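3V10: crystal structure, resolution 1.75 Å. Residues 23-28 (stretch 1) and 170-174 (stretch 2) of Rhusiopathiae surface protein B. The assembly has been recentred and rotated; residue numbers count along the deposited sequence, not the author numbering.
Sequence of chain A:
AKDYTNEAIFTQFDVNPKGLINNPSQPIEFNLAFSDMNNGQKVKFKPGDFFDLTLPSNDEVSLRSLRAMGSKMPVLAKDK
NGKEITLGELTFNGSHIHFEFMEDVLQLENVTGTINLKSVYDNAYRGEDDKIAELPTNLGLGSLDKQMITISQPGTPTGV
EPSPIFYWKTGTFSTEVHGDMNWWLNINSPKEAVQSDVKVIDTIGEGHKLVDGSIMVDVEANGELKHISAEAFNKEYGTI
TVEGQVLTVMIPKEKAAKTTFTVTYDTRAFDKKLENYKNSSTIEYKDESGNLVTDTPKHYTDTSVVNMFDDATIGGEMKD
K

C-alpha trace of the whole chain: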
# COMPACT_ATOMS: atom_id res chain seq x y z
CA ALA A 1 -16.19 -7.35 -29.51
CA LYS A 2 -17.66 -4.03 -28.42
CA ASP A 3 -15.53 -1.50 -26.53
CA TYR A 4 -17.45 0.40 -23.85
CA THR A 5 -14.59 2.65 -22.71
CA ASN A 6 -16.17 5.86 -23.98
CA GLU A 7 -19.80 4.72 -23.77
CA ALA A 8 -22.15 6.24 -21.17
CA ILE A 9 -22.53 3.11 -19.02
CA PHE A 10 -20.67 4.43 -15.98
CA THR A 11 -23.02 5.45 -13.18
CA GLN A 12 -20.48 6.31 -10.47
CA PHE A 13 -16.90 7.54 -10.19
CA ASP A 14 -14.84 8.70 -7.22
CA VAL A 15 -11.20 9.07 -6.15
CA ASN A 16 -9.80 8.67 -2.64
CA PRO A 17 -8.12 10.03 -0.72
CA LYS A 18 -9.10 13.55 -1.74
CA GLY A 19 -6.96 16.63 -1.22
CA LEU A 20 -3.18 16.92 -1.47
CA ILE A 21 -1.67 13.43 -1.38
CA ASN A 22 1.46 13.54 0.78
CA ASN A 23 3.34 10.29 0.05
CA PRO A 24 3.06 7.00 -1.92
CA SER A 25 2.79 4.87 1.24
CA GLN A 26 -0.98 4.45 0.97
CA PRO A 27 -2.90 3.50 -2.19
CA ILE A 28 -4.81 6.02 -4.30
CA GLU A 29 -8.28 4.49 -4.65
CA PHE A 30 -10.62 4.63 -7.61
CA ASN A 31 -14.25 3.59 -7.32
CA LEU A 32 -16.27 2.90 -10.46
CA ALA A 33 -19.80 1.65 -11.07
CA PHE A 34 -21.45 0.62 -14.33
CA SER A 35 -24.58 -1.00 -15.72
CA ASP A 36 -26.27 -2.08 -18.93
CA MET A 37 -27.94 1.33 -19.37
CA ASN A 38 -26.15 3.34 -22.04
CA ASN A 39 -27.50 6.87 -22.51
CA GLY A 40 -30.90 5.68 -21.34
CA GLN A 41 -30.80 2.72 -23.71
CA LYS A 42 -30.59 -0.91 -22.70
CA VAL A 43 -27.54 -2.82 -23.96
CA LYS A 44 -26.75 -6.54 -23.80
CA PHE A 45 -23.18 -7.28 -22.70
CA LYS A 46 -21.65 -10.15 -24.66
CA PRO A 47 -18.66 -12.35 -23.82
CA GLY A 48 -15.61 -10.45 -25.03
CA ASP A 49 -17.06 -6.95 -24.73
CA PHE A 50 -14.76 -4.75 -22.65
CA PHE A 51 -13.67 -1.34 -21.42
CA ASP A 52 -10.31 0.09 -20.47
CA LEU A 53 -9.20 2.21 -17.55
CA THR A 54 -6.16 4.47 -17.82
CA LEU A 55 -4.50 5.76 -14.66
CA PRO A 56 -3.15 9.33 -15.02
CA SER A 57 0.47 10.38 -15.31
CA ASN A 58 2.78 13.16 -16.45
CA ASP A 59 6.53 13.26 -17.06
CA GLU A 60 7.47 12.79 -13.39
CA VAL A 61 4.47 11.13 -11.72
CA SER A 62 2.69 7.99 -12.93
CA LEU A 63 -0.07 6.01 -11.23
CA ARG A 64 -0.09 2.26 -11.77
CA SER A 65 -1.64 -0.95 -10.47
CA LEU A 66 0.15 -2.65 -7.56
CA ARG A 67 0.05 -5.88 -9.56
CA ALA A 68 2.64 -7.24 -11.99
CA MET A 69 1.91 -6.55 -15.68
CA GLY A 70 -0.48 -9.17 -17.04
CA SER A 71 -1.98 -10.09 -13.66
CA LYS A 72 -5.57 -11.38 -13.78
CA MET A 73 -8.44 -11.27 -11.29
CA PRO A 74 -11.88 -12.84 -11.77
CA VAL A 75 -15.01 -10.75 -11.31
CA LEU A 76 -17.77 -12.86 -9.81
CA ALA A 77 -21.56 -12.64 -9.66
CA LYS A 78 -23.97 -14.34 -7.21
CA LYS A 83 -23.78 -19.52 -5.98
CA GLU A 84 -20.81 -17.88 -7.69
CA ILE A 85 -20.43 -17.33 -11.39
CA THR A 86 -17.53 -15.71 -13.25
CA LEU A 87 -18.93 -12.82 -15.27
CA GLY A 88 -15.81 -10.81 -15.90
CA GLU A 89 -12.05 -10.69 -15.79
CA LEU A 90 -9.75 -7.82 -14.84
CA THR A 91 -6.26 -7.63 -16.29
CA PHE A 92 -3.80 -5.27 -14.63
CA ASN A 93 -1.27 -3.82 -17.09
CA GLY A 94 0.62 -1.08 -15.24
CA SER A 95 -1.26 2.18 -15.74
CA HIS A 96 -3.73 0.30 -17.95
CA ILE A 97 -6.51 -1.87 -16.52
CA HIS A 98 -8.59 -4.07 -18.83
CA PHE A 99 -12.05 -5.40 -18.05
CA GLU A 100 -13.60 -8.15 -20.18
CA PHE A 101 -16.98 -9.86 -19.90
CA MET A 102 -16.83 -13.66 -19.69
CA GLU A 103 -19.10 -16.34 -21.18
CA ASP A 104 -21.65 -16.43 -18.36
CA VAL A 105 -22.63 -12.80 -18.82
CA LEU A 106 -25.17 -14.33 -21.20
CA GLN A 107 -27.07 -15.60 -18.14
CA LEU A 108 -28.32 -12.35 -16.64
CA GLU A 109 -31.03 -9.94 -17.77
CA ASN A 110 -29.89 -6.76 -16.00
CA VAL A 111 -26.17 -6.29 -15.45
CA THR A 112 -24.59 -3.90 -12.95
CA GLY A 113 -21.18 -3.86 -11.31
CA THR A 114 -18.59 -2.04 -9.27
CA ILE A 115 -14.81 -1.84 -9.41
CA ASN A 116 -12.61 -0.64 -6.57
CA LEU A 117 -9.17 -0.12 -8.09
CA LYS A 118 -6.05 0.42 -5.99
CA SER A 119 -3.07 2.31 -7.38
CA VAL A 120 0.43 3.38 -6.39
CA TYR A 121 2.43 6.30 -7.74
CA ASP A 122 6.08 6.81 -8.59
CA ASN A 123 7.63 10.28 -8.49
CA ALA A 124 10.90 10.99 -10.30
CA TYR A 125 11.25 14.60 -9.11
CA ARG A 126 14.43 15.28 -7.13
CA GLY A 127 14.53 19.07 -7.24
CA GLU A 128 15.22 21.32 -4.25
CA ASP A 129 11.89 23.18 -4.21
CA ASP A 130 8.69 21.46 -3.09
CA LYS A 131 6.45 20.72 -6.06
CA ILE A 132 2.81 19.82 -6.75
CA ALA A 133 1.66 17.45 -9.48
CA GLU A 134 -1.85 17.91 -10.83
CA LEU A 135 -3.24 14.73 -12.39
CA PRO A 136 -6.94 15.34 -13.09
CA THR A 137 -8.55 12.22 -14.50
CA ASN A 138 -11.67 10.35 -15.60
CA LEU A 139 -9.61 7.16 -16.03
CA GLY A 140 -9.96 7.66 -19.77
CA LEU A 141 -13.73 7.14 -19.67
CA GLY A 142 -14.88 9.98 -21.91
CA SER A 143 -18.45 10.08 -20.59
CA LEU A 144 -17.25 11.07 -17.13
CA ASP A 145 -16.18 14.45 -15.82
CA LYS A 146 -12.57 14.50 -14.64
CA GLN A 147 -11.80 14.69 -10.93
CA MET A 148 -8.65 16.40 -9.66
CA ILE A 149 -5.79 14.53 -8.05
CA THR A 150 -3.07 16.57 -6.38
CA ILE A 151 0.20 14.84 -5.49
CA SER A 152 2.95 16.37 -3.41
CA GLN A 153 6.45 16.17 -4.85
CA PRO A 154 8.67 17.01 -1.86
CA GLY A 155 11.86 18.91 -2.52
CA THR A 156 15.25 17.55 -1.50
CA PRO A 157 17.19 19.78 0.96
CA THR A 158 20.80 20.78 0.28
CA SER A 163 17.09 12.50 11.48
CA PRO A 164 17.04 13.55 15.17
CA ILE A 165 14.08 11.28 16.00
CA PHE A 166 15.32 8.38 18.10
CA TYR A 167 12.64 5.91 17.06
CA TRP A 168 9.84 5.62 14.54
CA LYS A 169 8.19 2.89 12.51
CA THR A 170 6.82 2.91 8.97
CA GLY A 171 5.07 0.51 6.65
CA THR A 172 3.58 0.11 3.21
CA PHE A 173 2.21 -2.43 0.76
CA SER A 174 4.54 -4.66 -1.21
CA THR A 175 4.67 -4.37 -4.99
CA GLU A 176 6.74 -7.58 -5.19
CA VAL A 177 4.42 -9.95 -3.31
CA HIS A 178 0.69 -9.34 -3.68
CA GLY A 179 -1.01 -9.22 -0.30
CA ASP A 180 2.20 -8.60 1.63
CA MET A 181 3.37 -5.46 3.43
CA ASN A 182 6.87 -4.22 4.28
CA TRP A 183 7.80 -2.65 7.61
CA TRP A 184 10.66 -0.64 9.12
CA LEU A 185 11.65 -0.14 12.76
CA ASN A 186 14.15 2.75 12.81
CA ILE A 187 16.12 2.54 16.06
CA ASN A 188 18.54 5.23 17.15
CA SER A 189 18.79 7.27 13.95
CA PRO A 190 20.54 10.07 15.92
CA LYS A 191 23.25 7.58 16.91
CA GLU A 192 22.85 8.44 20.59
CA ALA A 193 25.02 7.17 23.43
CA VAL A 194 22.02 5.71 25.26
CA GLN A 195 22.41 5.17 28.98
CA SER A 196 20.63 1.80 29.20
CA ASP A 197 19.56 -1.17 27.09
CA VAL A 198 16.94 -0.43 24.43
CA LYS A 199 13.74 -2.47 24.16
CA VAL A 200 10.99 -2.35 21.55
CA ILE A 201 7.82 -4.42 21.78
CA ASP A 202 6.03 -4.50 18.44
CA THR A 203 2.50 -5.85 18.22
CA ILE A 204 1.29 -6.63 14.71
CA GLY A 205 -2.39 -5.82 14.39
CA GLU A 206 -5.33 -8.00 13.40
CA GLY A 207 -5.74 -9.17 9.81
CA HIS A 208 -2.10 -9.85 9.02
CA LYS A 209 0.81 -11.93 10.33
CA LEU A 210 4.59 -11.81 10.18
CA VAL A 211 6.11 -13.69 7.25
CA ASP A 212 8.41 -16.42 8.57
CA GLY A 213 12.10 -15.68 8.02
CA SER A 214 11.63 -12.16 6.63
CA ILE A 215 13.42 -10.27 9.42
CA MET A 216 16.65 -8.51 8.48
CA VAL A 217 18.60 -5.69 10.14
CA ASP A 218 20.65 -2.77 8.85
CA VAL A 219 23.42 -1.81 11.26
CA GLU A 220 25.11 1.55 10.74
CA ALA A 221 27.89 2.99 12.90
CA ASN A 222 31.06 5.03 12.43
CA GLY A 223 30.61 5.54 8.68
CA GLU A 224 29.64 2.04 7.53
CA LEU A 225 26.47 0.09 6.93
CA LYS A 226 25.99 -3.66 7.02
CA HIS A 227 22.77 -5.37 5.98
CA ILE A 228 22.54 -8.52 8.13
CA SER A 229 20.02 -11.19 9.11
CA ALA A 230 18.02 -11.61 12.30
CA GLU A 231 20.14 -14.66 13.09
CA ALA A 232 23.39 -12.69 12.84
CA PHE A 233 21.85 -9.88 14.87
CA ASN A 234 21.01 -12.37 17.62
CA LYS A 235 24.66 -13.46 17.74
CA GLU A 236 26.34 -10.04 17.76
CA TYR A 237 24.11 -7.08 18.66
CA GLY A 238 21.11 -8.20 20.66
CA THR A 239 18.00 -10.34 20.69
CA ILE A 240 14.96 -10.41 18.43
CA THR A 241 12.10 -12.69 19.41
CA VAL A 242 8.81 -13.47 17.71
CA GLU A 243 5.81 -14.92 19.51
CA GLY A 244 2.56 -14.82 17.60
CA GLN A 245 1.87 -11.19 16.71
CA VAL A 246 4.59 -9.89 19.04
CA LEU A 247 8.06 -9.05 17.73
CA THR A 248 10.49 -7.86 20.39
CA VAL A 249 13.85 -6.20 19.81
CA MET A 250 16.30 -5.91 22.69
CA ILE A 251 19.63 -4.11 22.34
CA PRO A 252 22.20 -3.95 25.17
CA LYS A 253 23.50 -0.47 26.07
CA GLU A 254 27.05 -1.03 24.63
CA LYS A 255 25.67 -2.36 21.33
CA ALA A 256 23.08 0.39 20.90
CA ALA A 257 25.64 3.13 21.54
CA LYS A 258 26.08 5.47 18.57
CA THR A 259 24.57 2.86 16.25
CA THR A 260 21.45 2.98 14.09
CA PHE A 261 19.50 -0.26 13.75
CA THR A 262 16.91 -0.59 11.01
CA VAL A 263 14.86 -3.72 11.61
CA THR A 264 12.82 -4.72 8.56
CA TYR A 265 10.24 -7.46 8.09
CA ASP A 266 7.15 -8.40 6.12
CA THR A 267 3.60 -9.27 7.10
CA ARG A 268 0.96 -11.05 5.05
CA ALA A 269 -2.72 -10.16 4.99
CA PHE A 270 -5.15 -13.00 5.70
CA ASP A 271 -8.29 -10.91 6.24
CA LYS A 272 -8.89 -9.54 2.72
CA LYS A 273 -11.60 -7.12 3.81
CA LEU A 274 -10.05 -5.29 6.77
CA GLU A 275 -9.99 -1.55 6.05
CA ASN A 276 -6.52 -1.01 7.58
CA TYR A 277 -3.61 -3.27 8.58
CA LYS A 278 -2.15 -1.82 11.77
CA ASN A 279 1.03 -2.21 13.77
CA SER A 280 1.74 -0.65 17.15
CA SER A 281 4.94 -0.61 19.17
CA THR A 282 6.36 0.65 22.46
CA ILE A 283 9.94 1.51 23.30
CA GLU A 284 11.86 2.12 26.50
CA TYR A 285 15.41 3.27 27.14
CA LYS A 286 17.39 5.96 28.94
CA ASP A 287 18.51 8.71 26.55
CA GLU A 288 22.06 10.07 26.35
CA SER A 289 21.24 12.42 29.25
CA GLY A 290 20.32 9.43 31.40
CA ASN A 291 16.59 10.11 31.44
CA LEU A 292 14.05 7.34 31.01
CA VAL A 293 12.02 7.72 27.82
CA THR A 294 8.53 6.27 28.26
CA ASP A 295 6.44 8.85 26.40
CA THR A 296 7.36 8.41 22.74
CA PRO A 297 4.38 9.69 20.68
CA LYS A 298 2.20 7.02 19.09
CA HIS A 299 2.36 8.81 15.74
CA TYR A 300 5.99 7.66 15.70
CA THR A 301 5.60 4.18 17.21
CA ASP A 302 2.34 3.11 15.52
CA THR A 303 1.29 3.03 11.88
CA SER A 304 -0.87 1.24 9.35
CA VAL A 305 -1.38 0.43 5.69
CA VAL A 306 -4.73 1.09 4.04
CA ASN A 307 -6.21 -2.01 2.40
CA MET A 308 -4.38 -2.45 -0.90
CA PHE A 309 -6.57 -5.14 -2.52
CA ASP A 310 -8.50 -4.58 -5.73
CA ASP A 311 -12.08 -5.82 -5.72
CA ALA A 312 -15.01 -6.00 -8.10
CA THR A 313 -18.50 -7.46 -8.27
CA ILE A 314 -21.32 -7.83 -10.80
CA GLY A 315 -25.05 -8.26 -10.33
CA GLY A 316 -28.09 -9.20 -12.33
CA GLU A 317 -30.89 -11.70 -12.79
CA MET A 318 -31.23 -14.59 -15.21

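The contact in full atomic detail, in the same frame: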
# COMPACT_ATOMS: atom_id res chain seq x y z
N ASN A 23 2.31 11.28 0.38
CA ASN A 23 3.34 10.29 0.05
C ASN A 23 2.72 9.04 -0.58
O ASN A 23 1.52 8.82 -0.47
CB ASN A 23 4.12 9.91 1.32
CG ASN A 23 3.24 9.26 2.36
OD1 ASN A 23 2.70 8.18 2.14
ND2 ASN A 23 3.08 9.92 3.51
N PRO A 24 3.54 8.22 -1.26
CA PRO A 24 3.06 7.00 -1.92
C PRO A 24 2.87 5.78 -1.01
O PRO A 24 2.66 4.68 -1.51
CB PRO A 24 4.14 6.75 -2.98
CG PRO A 24 5.37 7.17 -2.26
CD PRO A 24 4.96 8.47 -1.60
N SER A 25 2.94 5.98 0.31
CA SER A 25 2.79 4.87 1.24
C SER A 25 1.42 4.20 1.19
O SER A 25 1.32 2.97 1.28
CB SER A 25 3.06 5.33 2.68
OG SER A 25 2.02 6.16 3.16
N GLN A 26 0.37 4.99 1.04
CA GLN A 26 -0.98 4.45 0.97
C GLN A 26 -1.45 4.43 -0.49
O GLN A 26 -0.95 5.18 -1.32
CB GLN A 26 -1.94 5.31 1.80
CG GLN A 26 -1.49 5.58 3.24
CD GLN A 26 -1.55 4.36 4.14
OE1 GLN A 26 -1.37 4.46 5.36
NE2 GLN A 26 -1.80 3.20 3.54
N PRO A 27 -2.41 3.56 -0.81
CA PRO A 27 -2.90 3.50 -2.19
C PRO A 27 -3.79 4.68 -2.53
O PRO A 27 -4.34 5.33 -1.64
CB PRO A 27 -3.71 2.20 -2.22
CG PRO A 27 -3.28 1.44 -0.99
CD PRO A 27 -3.04 2.52 0.02
N ILE A 28 -3.91 4.97 -3.83
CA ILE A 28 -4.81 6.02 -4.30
C ILE A 28 -5.95 5.17 -4.86
O ILE A 28 -5.74 4.40 -5.80
CB ILE A 28 -4.17 6.89 -5.40
CG1 ILE A 28 -3.04 7.72 -4.80
CG2 ILE A 28 -5.21 7.81 -6.01
CD1 ILE A 28 -2.36 8.68 -5.76
N THR A 170 7.56 2.61 10.19
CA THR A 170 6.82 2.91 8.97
C THR A 170 6.42 1.61 8.30
O THR A 170 6.94 0.54 8.63
CB THR A 170 7.66 3.74 7.98
OG1 THR A 170 8.71 2.92 7.45
CG2 THR A 170 8.25 4.95 8.66
N GLY A 171 5.50 1.70 7.35
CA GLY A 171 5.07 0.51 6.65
C GLY A 171 4.33 0.85 5.38
O GLY A 171 3.81 1.96 5.23
N THR A 172 4.29 -0.10 4.46
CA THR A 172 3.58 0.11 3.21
C THR A 172 3.32 -1.24 2.56
O THR A 172 3.80 -2.28 3.03
CB THR A 172 4.38 1.02 2.24
OG1 THR A 172 3.56 1.36 1.12
CG2 THR A 172 5.65 0.33 1.75
N PHE A 173 2.54 -1.22 1.48
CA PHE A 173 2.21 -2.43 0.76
C PHE A 173 3.38 -2.84 -0.11
O PHE A 173 4.18 -2.00 -0.54
CB PHE A 173 0.95 -2.21 -0.09
CG PHE A 173 1.03 -1.00 -0.98
CD1 PHE A 173 1.67 -1.06 -2.21
CD2 PHE A 173 0.49 0.22 -0.56
CE1 PHE A 173 1.76 0.06 -3.03
CE2 PHE A 173 0.58 1.35 -1.37
CZ PHE A 173 1.22 1.28 -2.60
N SER A 174 3.49 -4.14 -0.36
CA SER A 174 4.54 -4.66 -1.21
C SER A 174 4.06 -4.65 -2.65
O SER A 174 2.88 -4.86 -2.93
CB SER A 174 4.89 -6.10 -0.82
OG SER A 174 5.85 -6.65 -1.71

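What polar bond joins the two stretches? A single hydrogen bond does so: the hydroxyl OG1 of T172 donates to the backbone carbonyl O of S25 across 2.8 Å. The CA-to-CB bond of T172 points toward stretch 1, and with chi1 in the t well (-171°) the hydroxyl lies within reach of that oxygen. T172 belongs to a strand, residues 170-173, whereas S25 sits in a segment without regular structure; the donor to its carbonyl from stretch 2 is a side chain. Threonine suits the place because it carries a hydroxyl on a short, beta-branched side chain that is at ease in an extended strand. The backbones come close here as well, with CA of S25 and CA of T172 5.2 Å apart.

How does the aromatic ring of F173 add to the contact? Its CA-to-CB bond also points toward stretch 1, and chi angles of 52° (p) and 83° carry the ring along the backbone of P24 to P27. CE2 of F173 lies 3.2 Å from O of S25, CZ of F173 is 3.8 Å from O of P24, and C of Q26 approaches CE2 of F173 at 3.8 Å, at the ring edge and near its plane. The same S25 oxygen that accepts the threonine hydrogen bond thus also packs against the phenylalanine. F173 is buried in the structure and gives up 62 Å² to the other stretch, the largest share of any residue here; a flat, apolar side chain of this size can touch several consecutive residues at once.

Where do apolar side chains meet? They do so at P27, whose CG lies 3.9 Å from CE2 of F173. The proline ring, puckered C-gamma exo, is buried and loses 23 Å² to stretch 2, and its backbone N is 3.8 Å from the same CE2 of F173. Proline fits this position well: it has no amide hydrogen that would need a partner beside the aromatic ring, and its compact ring offers carbon to carbon. P24, by contrast, is exposed and takes part through its carbonyl rather than its ring, whose nearest approach to stretch 2 is 6.2 Å, from CB of P24 to CZ of F173.

What shapes stretch 1 for this meeting, and how much is buried? N23 makes no contact with stretch 2, but its side chain is tied to S25 within the loop: OD1 of N23 accepts from N of S25 at 2.9 Å and from OG of S25 at a very short 2.4 Å. An asparagine carbonyl can accept both bonds, and serine supplies two donors, one from its backbone and one from its hydroxyl. The S25 hydroxyl is therefore engaged within its own stretch, while its backbone oxygen serves the contact. S25 loses 52 Å² to stretch 2, and the two sides together bury 191 Å², a small interface centred on S25, T172 and F173.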